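Long-range contacts in Exo-alpha-sialidase (Clostridium perfringens, PDB 2V72), which binds galactose through a calcium-containing family 32 carbohydrate-binding module, which probably helps hold this large sialidase toxin on host glycans: residues I11-S22 and Q53-R63; F80-N91 and D118-G129. All coordinates share one frame; numbering follows the deposited sequence.

Interaction 1: residues I11-S22 and Q53-R63; sequences IPQSEMTASATS and QSLSVNLGKAR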
loop_
_atom_site.group_PDB
_atom_site.type_symbol
_atom_site.label_atom_id
_atom_site.label_comp_id
_atom_site.label_asym_id
_atom_site.label_seq_id
_atom_site.Cartn_x
_atom_site.Cartn_y
_atom_site.Cartn_z
ATOM N N ILE A 11 -6.137 -11.620 -5.209
ATOM C CA ILE A 11 -7.229 -10.795 -5.722
ATOM C C ILE A 11 -6.739 -10.072 -6.983
ATOM O O ILE A 11 -5.697 -9.411 -6.953
ATOM C CB ILE A 11 -7.755 -9.775 -4.670
ATOM C CG1 ILE A 11 -8.286 -10.503 -3.425
ATOM C CG2 ILE A 11 -8.846 -8.878 -5.282
ATOM C CD1 ILE A 11 -8.397 -9.627 -2.181
ATOM N N PRO A 12 -7.475 -10.218 -8.101
ATOM C CA PRO A 12 -7.091 -9.510 -9.312
ATOM C C PRO A 12 -7.038 -8.005 -9.052
ATOM O O PRO A 12 -7.979 -7.436 -8.485
ATOM C CB PRO A 12 -8.215 -9.851 -10.294
ATOM C CG PRO A 12 -8.805 -11.117 -9.776
ATOM C CD PRO A 12 -8.688 -11.031 -8.297
ATOM N N GLN A 13 -5.918 -7.395 -9.437
ATOM C CA GLN A 13 -5.688 -5.966 -9.285
ATOM C C GLN A 13 -6.609 -5.154 -10.192
ATOM O O GLN A 13 -6.897 -3.991 -9.904
ATOM C CB GLN A 13 -4.222 -5.628 -9.584
ATOM C CG GLN A 13 -3.233 -6.067 -8.504
ATOM C CD GLN A 13 -1.800 -5.664 -8.817
ATOM O OE1 GLN A 13 -1.331 -5.834 -9.935
ATOM N NE2 GLN A 13 -1.099 -5.134 -7.823
ATOM N N SER A 14 -7.068 -5.774 -11.278
ATOM C CA SER A 14 -8.017 -5.138 -12.196
ATOM C C SER A 14 -9.369 -4.903 -11.520
ATOM O O SER A 14 -10.143 -4.054 -11.959
ATOM C CB SER A 14 -8.196 -5.972 -13.467
ATOM O OG SER A 14 -9.009 -7.102 -13.221
ATOM N N GLU A 15 -9.643 -5.657 -10.457
ATOM C CA GLU A 15 -10.847 -5.476 -9.647
ATOM C C GLU A 15 -10.643 -4.423 -8.560
ATOM O O GLU A 15 -11.564 -4.078 -7.808
ATOM C CB GLU A 15 -11.275 -6.805 -9.031
ATOM C CG GLU A 15 -12.188 -7.612 -9.932
ATOM C CD GLU A 15 -12.223 -9.076 -9.570
ATOM O OE1 GLU A 15 -12.212 -9.386 -8.361
ATOM O OE2 GLU A 15 -12.255 -9.918 -10.498
ATOM N N MET A 16 -9.425 -3.909 -8.486
ATOM C CA MET A 16 -9.093 -2.880 -7.519
ATOM C C MET A 16 -9.117 -1.514 -8.177
ATOM O O MET A 16 -9.030 -1.401 -9.400
ATOM C CB MET A 16 -7.712 -3.137 -6.903
ATOM C CG MET A 16 -7.526 -4.541 -6.332
ATOM S SD MET A 16 -5.846 -4.743 -5.741
ATOM C CE MET A 16 -5.912 -6.425 -5.116
ATOM N N THR A 17 -9.278 -0.492 -7.340
ATOM C CA THR A 17 -9.130 0.903 -7.721
ATOM C C THR A 17 -8.328 1.529 -6.603
ATOM O O THR A 17 -8.475 1.141 -5.440
ATOM C CB THR A 17 -10.481 1.638 -7.832
ATOM O OG1 THR A 17 -11.287 1.325 -6.694
ATOM C CG2 THR A 17 -11.228 1.221 -9.086
ATOM N N ALA A 18 -7.479 2.491 -6.953
ATOM C CA ALA A 18 -6.563 3.073 -5.989
ATOM C C ALA A 18 -6.729 4.581 -5.851
ATOM O O ALA A 18 -7.175 5.265 -6.780
ATOM C CB ALA A 18 -5.121 2.719 -6.344
ATOM N N SER A 19 -6.338 5.080 -4.683
ATOM C CA SER A 19 -6.471 6.478 -4.328
ATOM C C SER A 19 -5.352 6.821 -3.360
ATOM O O SER A 19 -4.961 5.981 -2.561
ATOM C CB SER A 19 -7.830 6.698 -3.651
ATOM O OG SER A 19 -8.115 8.075 -3.522
ATOM N N ALA A 20 -4.831 8.044 -3.429
ATOM C CA ALA A 20 -3.835 8.505 -2.461
ATOM C C ALA A 20 -4.020 9.974 -2.068
ATOM O O ALA A 20 -4.566 10.765 -2.831
ATOM C CB ALA A 20 -2.442 8.270 -2.987
ATOM N N THR A 21 -3.550 10.325 -0.875
ATOM C CA THR A 21 -3.697 11.669 -0.333
ATOM C C THR A 21 -2.629 12.600 -0.917
ATOM O O THR A 21 -2.761 13.833 -0.864
ATOM C CB THR A 21 -3.582 11.660 1.207
ATOM O OG1 THR A 21 -2.337 11.057 1.591
ATOM C CG2 THR A 21 -4.731 10.886 1.830
ATOM N N SER A 22 -1.570 11.986 -1.454
ATOM C CA SER A 22 -0.490 12.684 -2.153
ATOM C C SER A 22 0.043 11.806 -3.272
ATOM O O SER A 22 0.324 10.616 -3.064
ATOM C CB SER A 22 0.648 13.028 -1.205
ATOM O OG SER A 22 1.662 13.740 -1.897
ATOM N N GLN A 53 1.251 10.300 4.854
ATOM C CA GLN A 53 0.394 10.266 3.674
ATOM C C GLN A 53 0.017 8.803 3.494
ATOM O O GLN A 53 0.691 7.925 4.036
ATOM C CB GLN A 53 1.118 10.803 2.428
ATOM C CG GLN A 53 1.567 12.267 2.514
ATOM C CD GLN A 53 0.409 13.268 2.539
ATOM O OE1 GLN A 53 -0.642 13.048 1.925
ATOM N NE2 GLN A 53 0.607 14.374 3.246
ATOM N N SER A 54 -1.046 8.536 2.738
ATOM C CA SER A 54 -1.584 7.186 2.649
ATOM C C SER A 54 -2.034 6.810 1.246
ATOM O O SER A 54 -2.256 7.679 0.408
ATOM C CB SER A 54 -2.755 7.026 3.619
ATOM O OG SER A 54 -3.835 7.852 3.231
ATOM N N LEU A 55 -2.149 5.503 1.013
ATOM C CA LEU A 55 -2.680 4.957 -0.228
ATOM C C LEU A 55 -3.840 4.050 0.143
ATOM O O LEU A 55 -3.679 3.125 0.941
ATOM C CB LEU A 55 -1.605 4.169 -0.985
ATOM C CG LEU A 55 -2.015 3.233 -2.135
ATOM C CD1 LEU A 55 -2.340 3.995 -3.406
ATOM C CD2 LEU A 55 -0.934 2.185 -2.411
ATOM N N SER A 56 -5.018 4.335 -0.405
ATOM C CA SER A 56 -6.181 3.497 -0.166
ATOM C C SER A 56 -6.428 2.684 -1.408
ATOM O O SER A 56 -6.380 3.210 -2.524
ATOM C CB SER A 56 -7.424 4.329 0.174
ATOM O OG SER A 56 -7.210 5.115 1.327
ATOM N N VAL A 57 -6.670 1.395 -1.206
ATOM C CA VAL A 57 -6.980 0.491 -2.290
ATOM C C VAL A 57 -8.321 -0.180 -2.002
ATOM O O VAL A 57 -8.461 -0.940 -1.030
ATOM C CB VAL A 57 -5.863 -0.577 -2.475
ATOM C CG1 VAL A 57 -6.203 -1.512 -3.625
ATOM C CG2 VAL A 57 -4.516 0.091 -2.715
ATOM N N ASN A 58 -9.304 0.124 -2.840
ATOM C CA ASN A 58 -10.603 -0.528 -2.770
ATOM C C ASN A 58 -10.521 -1.865 -3.470
ATOM O O ASN A 58 -9.927 -1.976 -4.543
ATOM C CB ASN A 58 -11.687 0.345 -3.397
ATOM C CG ASN A 58 -13.073 -0.188 -3.139
ATOM O OD1 ASN A 58 -13.563 -1.059 -3.861
ATOM N ND2 ASN A 58 -13.722 0.336 -2.098
ATOM N N LEU A 59 -11.126 -2.879 -2.857
ATOM C CA LEU A 59 -10.915 -4.264 -3.271
ATOM C C LEU A 59 -11.968 -4.776 -4.248
ATOM O O LEU A 59 -11.809 -5.864 -4.818
ATOM C CB LEU A 59 -10.789 -5.179 -2.046
ATOM C CG LEU A 59 -9.726 -4.808 -1.002
ATOM C CD1 LEU A 59 -9.814 -5.724 0.201
ATOM C CD2 LEU A 59 -8.303 -4.815 -1.577
ATOM N N GLY A 60 -13.026 -3.988 -4.453
ATOM C CA GLY A 60 -14.085 -4.341 -5.407
ATOM C C GLY A 60 -15.306 -4.962 -4.757
ATOM O O GLY A 60 -16.437 -4.644 -5.116
ATOM N N LYS A 61 -15.071 -5.861 -3.805
ATOM C CA LYS A 61 -16.146 -6.482 -3.028
ATOM C C LYS A 61 -15.660 -6.808 -1.618
ATOM O O LYS A 61 -14.530 -6.478 -1.263
ATOM C CB LYS A 61 -16.708 -7.721 -3.740
ATOM C CG LYS A 61 -15.744 -8.883 -3.918
ATOM C CD LYS A 61 -16.419 -10.008 -4.725
ATOM C CE LYS A 61 -15.666 -11.343 -4.632
ATOM N NZ LYS A 61 -15.671 -11.916 -3.246
ATOM N N ALA A 62 -16.521 -7.426 -0.810
ATOM C CA ALA A 62 -16.124 -7.895 0.514
ATOM C C ALA A 62 -15.188 -9.103 0.391
ATOM O O ALA A 62 -15.533 -10.116 -0.216
ATOM C CB ALA A 62 -17.346 -8.237 1.349
ATOM N N ARG A 63 -13.992 -8.969 0.951
ATOM C CA ARG A 63 -12.967 -10.002 0.863
ATOM C C ARG A 63 -12.550 -10.468 2.255
ATOM O O ARG A 63 -12.769 -9.763 3.239
ATOM C CB ARG A 63 -11.738 -9.463 0.122
ATOM C CG ARG A 63 -12.020 -8.778 -1.203
ATOM C CD ARG A 63 -12.211 -9.764 -2.339
ATOM N NE ARG A 63 -12.334 -9.043 -3.603
ATOM C CZ ARG A 63 -12.382 -9.601 -4.813
ATOM N NH1 ARG A 63 -12.320 -10.922 -4.967
ATOM N NH2 ARG A 63 -12.495 -8.817 -5.880
#

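Interaction 2: residues F80-N91 and D118-G129; sequences FITKYEIHAINN and DAEEIKITAIQG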
loop_
_atom_site.group_PDB
_atom_site.type_symbol
_atom_site.label_atom_id
_atom_site.label_comp_id
_atom_site.label_asym_id
_atom_site.label_seq_id
_atom_site.Cartn_x
_atom_site.Cartn_y
_atom_site.Cartn_z
ATOM N N PHE A 80 10.968 4.593 0.499
ATOM C CA PHE A 80 10.965 3.333 1.228
ATOM C C PHE A 80 10.236 3.660 2.527
ATOM O O PHE A 80 10.714 4.480 3.313
ATOM C CB PHE A 80 12.392 2.852 1.559
ATOM C CG PHE A 80 13.112 2.145 0.429
ATOM C CD1 PHE A 80 14.463 1.830 0.561
ATOM C CD2 PHE A 80 12.465 1.794 -0.746
ATOM C CE1 PHE A 80 15.162 1.172 -0.463
ATOM C CE2 PHE A 80 13.154 1.134 -1.773
ATOM C CZ PHE A 80 14.503 0.823 -1.628
ATOM N N ILE A 81 9.070 3.058 2.737
ATOM C CA ILE A 81 8.312 3.296 3.963
ATOM C C ILE A 81 8.963 2.534 5.113
ATOM O O ILE A 81 9.196 1.327 5.005
ATOM C CB ILE A 81 6.817 2.905 3.809
ATOM C CG1 ILE A 81 6.197 3.667 2.625
ATOM C CG2 ILE A 81 6.061 3.168 5.120
ATOM C CD1 ILE A 81 4.825 3.197 2.195
ATOM N N THR A 82 9.271 3.250 6.195
ATOM C CA THR A 82 9.945 2.664 7.357
ATOM C C THR A 82 9.019 2.444 8.561
ATOM O O THR A 82 9.261 1.552 9.374
ATOM C CB THR A 82 11.149 3.521 7.815
ATOM O OG1 THR A 82 10.688 4.818 8.219
ATOM C CG2 THR A 82 12.194 3.651 6.703
ATOM N N LYS A 83 7.982 3.270 8.682
ATOM C CA LYS A 83 6.993 3.148 9.752
ATOM C C LYS A 83 5.596 3.290 9.141
ATOM O O LYS A 83 5.328 4.235 8.382
ATOM C CB LYS A 83 7.236 4.210 10.830
ATOM C CG LYS A 83 6.693 3.849 12.208
ATOM C CD LYS A 83 6.814 5.004 13.195
ATOM C CE LYS A 83 6.169 4.629 14.525
ATOM N NZ LYS A 83 5.502 5.780 15.224
ATOM N N TYR A 84 4.715 2.348 9.468
ATOM C CA TYR A 84 3.435 2.208 8.776
ATOM C C TYR A 84 2.260 1.865 9.705
ATOM O O TYR A 84 2.451 1.451 10.854
ATOM C CB TYR A 84 3.546 1.139 7.673
ATOM C CG TYR A 84 3.731 -0.269 8.208
ATOM C CD1 TYR A 84 2.635 -1.099 8.443
ATOM C CD2 TYR A 84 5.005 -0.762 8.495
ATOM C CE1 TYR A 84 2.803 -2.388 8.952
ATOM C CE2 TYR A 84 5.187 -2.041 9.001
ATOM C CZ TYR A 84 4.085 -2.850 9.223
ATOM O OH TYR A 84 4.274 -4.113 9.723
ATOM N N GLU A 85 1.051 2.058 9.181
ATOM C CA GLU A 85 -0.188 1.549 9.762
ATOM C C GLU A 85 -1.007 0.979 8.624
ATOM O O GLU A 85 -0.940 1.474 7.498
ATOM C CB GLU A 85 -1.002 2.669 10.400
ATOM C CG GLU A 85 -0.550 3.153 11.774
ATOM C CD GLU A 85 -1.396 4.331 12.271
ATOM O OE1 GLU A 85 -2.247 4.827 11.496
ATOM O OE2 GLU A 85 -1.205 4.769 13.425
ATOM N N ILE A 86 -1.777 -0.062 8.912
ATOM C CA ILE A 86 -2.720 -0.615 7.950
ATOM C C ILE A 86 -4.123 -0.664 8.574
ATOM O O ILE A 86 -4.312 -1.224 9.653
ATOM C CB ILE A 86 -2.277 -2.022 7.446
ATOM C CG1 ILE A 86 -0.858 -1.974 6.847
ATOM C CG2 ILE A 86 -3.294 -2.592 6.447
ATOM C CD1 ILE A 86 -0.416 -3.254 6.131
ATOM N N HIS A 87 -5.087 -0.044 7.901
ATOM C CA HIS A 87 -6.483 -0.051 8.333
ATOM C C HIS A 87 -7.306 -0.753 7.282
ATOM O O HIS A 87 -6.994 -0.674 6.091
ATOM C CB HIS A 87 -7.042 1.367 8.481
ATOM C CG HIS A 87 -6.393 2.181 9.553
ATOM N ND1 HIS A 87 -5.143 2.744 9.405
ATOM C CD2 HIS A 87 -6.835 2.561 10.776
ATOM C CE1 HIS A 87 -4.840 3.429 10.494
ATOM N NE2 HIS A 87 -5.848 3.330 11.344
ATOM N N ALA A 88 -8.355 -1.441 7.726
ATOM C CA ALA A 88 -9.293 -2.083 6.817
ATOM C C ALA A 88 -10.654 -1.418 6.936
ATOM O O ALA A 88 -11.041 -0.975 8.016
ATOM C CB ALA A 88 -9.397 -3.574 7.118
ATOM N N ILE A 89 -11.377 -1.351 5.823
ATOM C CA ILE A 89 -12.718 -0.778 5.815
ATOM C C ILE A 89 -13.717 -1.880 5.481
ATOM O O ILE A 89 -13.643 -2.491 4.410
ATOM C CB ILE A 89 -12.838 0.431 4.826
ATOM C CG1 ILE A 89 -11.936 1.596 5.258
ATOM C CG2 ILE A 89 -14.286 0.930 4.728
ATOM C CD1 ILE A 89 -10.533 1.572 4.658
ATOM N N ASN A 90 -14.627 -2.152 6.418
ATOM C CA ASN A 90 -15.643 -3.188 6.229
ATOM C C ASN A 90 -17.029 -2.848 6.793
ATOM O O ASN A 90 -17.215 -2.770 8.008
ATOM C CB ASN A 90 -15.164 -4.531 6.771
ATOM C CG ASN A 90 -15.994 -5.690 6.246
ATOM O OD1 ASN A 90 -16.104 -5.891 5.028
ATOM N ND2 ASN A 90 -16.592 -6.455 7.164
ATOM N N ASN A 91 -17.979 -2.630 5.880
ATOM C CA ASN A 91 -19.411 -2.431 6.175
ATOM C C ASN A 91 -19.904 -1.259 7.083
ATOM O O ASN A 91 -20.696 -1.499 7.995
ATOM C CB ASN A 91 -20.049 -3.758 6.625
ATOM C CG ASN A 91 -21.567 -3.670 6.737
ATOM O OD1 ASN A 91 -22.268 -3.435 5.751
ATOM N ND2 ASN A 91 -22.077 -3.857 7.948
ATOM N N ASP A 118 -11.959 -9.428 7.255
ATOM C CA ASP A 118 -13.004 -8.975 6.342
ATOM C C ASP A 118 -12.712 -7.527 5.990
ATOM O O ASP A 118 -12.548 -6.696 6.879
ATOM C CB ASP A 118 -14.391 -9.083 6.998
ATOM C CG ASP A 118 -14.724 -10.495 7.449
ATOM O OD1 ASP A 118 -14.938 -11.377 6.584
ATOM O OD2 ASP A 118 -14.775 -10.723 8.672
ATOM N N ALA A 119 -12.632 -7.233 4.696
ATOM C CA ALA A 119 -12.324 -5.880 4.232
ATOM C C ALA A 119 -12.759 -5.671 2.788
ATOM O O ALA A 119 -12.532 -6.534 1.940
ATOM C CB ALA A 119 -10.824 -5.599 4.377
ATOM N N GLU A 120 -13.389 -4.525 2.526
ATOM C CA GLU A 120 -13.720 -4.088 1.161
ATOM C C GLU A 120 -12.645 -3.136 0.628
ATOM O O GLU A 120 -12.560 -2.883 -0.579
ATOM C CB GLU A 120 -15.063 -3.344 1.119
ATOM C CG GLU A 120 -16.012 -3.570 2.293
ATOM C CD GLU A 120 -16.870 -2.345 2.570
ATOM O OE1 GLU A 120 -16.731 -1.753 3.665
ATOM O OE2 GLU A 120 -17.667 -1.953 1.687
ATOM N N GLU A 121 -11.852 -2.589 1.545
ATOM C CA GLU A 121 -10.854 -1.582 1.227
ATOM C C GLU A 121 -9.717 -1.649 2.245
ATOM O O GLU A 121 -9.943 -1.988 3.404
ATOM C CB GLU A 121 -11.496 -0.188 1.227
ATOM C CG GLU A 121 -10.645 0.905 0.595
ATOM C CD GLU A 121 -11.410 2.196 0.359
ATOM O OE1 GLU A 121 -11.007 3.238 0.926
ATOM O OE2 GLU A 121 -12.413 2.169 -0.390
ATOM N N ILE A 122 -8.502 -1.339 1.798
ATOM C CA ILE A 122 -7.321 -1.299 2.671
ATOM C C ILE A 122 -6.576 0.017 2.509
ATOM O O ILE A 122 -6.477 0.552 1.407
ATOM C CB ILE A 122 -6.343 -2.457 2.367
ATOM C CG1 ILE A 122 -7.060 -3.804 2.462
ATOM C CG2 ILE A 122 -5.158 -2.437 3.335
ATOM C CD1 ILE A 122 -6.338 -4.909 1.760
ATOM N N LYS A 123 -6.046 0.527 3.610
ATOM C CA LYS A 123 -5.329 1.788 3.602
ATOM C C LYS A 123 -3.943 1.613 4.202
ATOM O O LYS A 123 -3.800 1.234 5.369
ATOM C CB LYS A 123 -6.114 2.830 4.397
ATOM C CG LYS A 123 -5.653 4.264 4.235
ATOM C CD LYS A 123 -6.286 5.114 5.321
ATOM C CE LYS A 123 -6.374 6.572 4.923
ATOM N NZ LYS A 123 -7.066 7.373 5.985
ATOM N N ILE A 124 -2.922 1.884 3.399
ATOM C CA ILE A 124 -1.547 1.886 3.888
ATOM C C ILE A 124 -1.116 3.319 4.155
ATOM O O ILE A 124 -1.060 4.140 3.235
ATOM C CB ILE A 124 -0.551 1.237 2.886
ATOM C CG1 ILE A 124 -1.113 -0.057 2.270
ATOM C CG2 ILE A 124 0.832 1.041 3.542
ATOM C CD1 ILE A 124 -1.581 -1.110 3.278
ATOM N N THR A 125 -0.814 3.604 5.417
ATOM C CA THR A 125 -0.363 4.918 5.842
ATOM C C THR A 125 1.134 4.885 6.105
ATOM O O THR A 125 1.623 4.050 6.866
ATOM C CB THR A 125 -1.125 5.406 7.106
ATOM O OG1 THR A 125 -2.521 5.524 6.803
ATOM C CG2 THR A 125 -0.597 6.759 7.595
ATOM N N ALA A 126 1.852 5.793 5.444
ATOM C CA ALA A 126 3.285 5.949 5.634
ATOM C C ALA A 126 3.558 7.047 6.657
ATOM O O ALA A 126 3.388 8.230 6.367
ATOM C CB ALA A 126 3.952 6.262 4.320
ATOM N N ILE A 127 3.966 6.644 7.857
ATOM C CA ILE A 127 4.295 7.589 8.932
ATOM C C ILE A 127 5.695 8.162 8.723
ATOM O O ILE A 127 5.918 9.362 8.898
ATOM C CB ILE A 127 4.205 6.924 10.326
ATOM C CG1 ILE A 127 2.805 6.341 10.555
ATOM C CG2 ILE A 127 4.577 7.921 11.431
ATOM C CD1 ILE A 127 2.726 5.343 11.703
ATOM N N GLN A 128 6.635 7.289 8.368
ATOM C CA GLN A 128 8.008 7.678 8.094
ATOM C C GLN A 128 8.471 6.924 6.864
ATOM O O GLN A 128 8.042 5.795 6.630
ATOM C CB GLN A 128 8.923 7.355 9.275
ATOM C CG GLN A 128 8.727 8.243 10.501
ATOM C CD GLN A 128 9.837 8.089 11.531
ATOM O OE1 GLN A 128 11.030 8.047 11.186
ATOM N NE2 GLN A 128 9.455 8.017 12.806
ATOM N N GLY A 129 9.330 7.565 6.077
ATOM C CA GLY A 129 9.856 7.006 4.839
ATOM C C GLY A 129 11.082 7.796 4.428
ATOM O O GLY A 129 11.217 8.960 4.803
HETATM O O HOH W 1 -3.602 3.292 7.405
#

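Interaction 1: residues I11-S22 and Q53-R63
Strand 17-20 runs antiparallel to strand 53-59, their axes 4.6 Å apart at the closest approach, with Thr17 facing Asn58 and Ser19 facing Ser56 as hydrogen-bonded pairs. Each of these pairs exchanges two backbone bonds, the shorter in the second being Ser56 N to Ser19 O at 2.7 Å. Beyond the strand the ladder is finished by a side chain. Thr21 N still donates to Ser54 O, but Ser54 N turns to the hydroxyl Thr21 OG1, 3.1 Å away and nearly straight at 166°. That hydroxyl sits between its own backbone N and carbonyl carbon (chi1 56°), which points it across the gap, and it gives its proton to Gln53 OE1 at 2.6 Å. A threonine thus both accepts and donates here, while the bend of Gln53 at chi2 turns OE1 to that hydroxyl and NE2 is held by Ala50 O.

This is the edge of the five-stranded antiparallel sheet of an F5/8 type C beta-sandwich, and the two faces differ accordingly. Ala18, Ala20, Leu55 and Val57 point to the core side, where small alanines fit beside Leu55 CD1 and where Trp41 packs on Ala20 and Leu55. Thr17, Ser19, Ser56 and Asn58 lie on the other, more polar face. Asn58 uses both ends of its amide: ND2 donates to Glu121 on the neighbouring strand, and OD1 accepts from Gly60 N, an Asx turn that helps the chain round its corner at a backbone conformation that calls for glycine.

Past that corner, Arg63 NH2 meets Glu15 OE1 at 2.6 Å in a salt bridge whose carboxylate and guanidinium planes are only 5° apart. Ile11 CG2 lies over the centre of one guanidinium face, 3.6 Å from Arg63 CZ, and Lys61 CG lies toward the rim of the opposite face. Arg63 NH2 also donates to Leu59 O.

Interaction 2: residues F80-N91 and D118-G129
A bulged antiparallel ladder joins strands 84-90 and 121-126 within one sheet of the beta-sandwich. Its middle is regular: Thr125 N gives Glu85 O an almost straight bond (3.0 Å, 176°), and His87 exchanges two backbone bonds with Lys123. Classic bulges break both ends. Thr82 N and Lys83 N reach Gln128 O from the same face of its carbonyl plane, and Ile127 with Gln128 opposes Lys83. At the far end Glu120 and Glu121 share Ile89, and Asn91 N donates to Glu120 OE1 (2.7 Å), reaching it from above the carboxylate plane.

On the buried face branched aliphatics pack side by side. Ile86 lies alongside Ile122 and Ile124, its CG2 3.6 Å from Ile122 CG2 and its CG1 3.7 Å from Ile124 CD1, while Ala88 CB meets Ala119 CB, methyl to methyl, at 3.7 Å. The other face is mostly polar, with Ile89 beside Glu121 as an apolar exception. There a water in the His87 ring plane hydrogen-bonds ND1 (2.6 Å) and Thr125 OG1 and donates to Lys123 O. Largely apolar residues on one side and mostly polar ones on the other are the alternation expected of a sandwich sheet in the F5/8 type C fold.

How the interactions relate
Interactions 1 and 2 occupy neighbouring parts of one five-stranded antiparallel sheet, their centres about 11 Å apart. Across the sheet the strands run 17-20, 53-59, 121-129, 84-90 and 93-101, so interaction 1 pairs an edge strand with its neighbour and interaction 2 pairs the next two. Strands 53-59 and 121-129 join them directly: Leu59 N probably hydrogen-bonds Glu120 O at 2.7 Å, and Val57 N probably hydrogen-bonds Ile122 O. Both contacts also reach the second sheet, through Ala62-Arg63 and Asp118-Ala119, where strands 62-71 and 116-119 are neighbours. Along the chain interaction 1 closes before interaction 2 opens, yet late strand 121-129 inserts between earlier ones, making one continuous wall of the galactose-binding module.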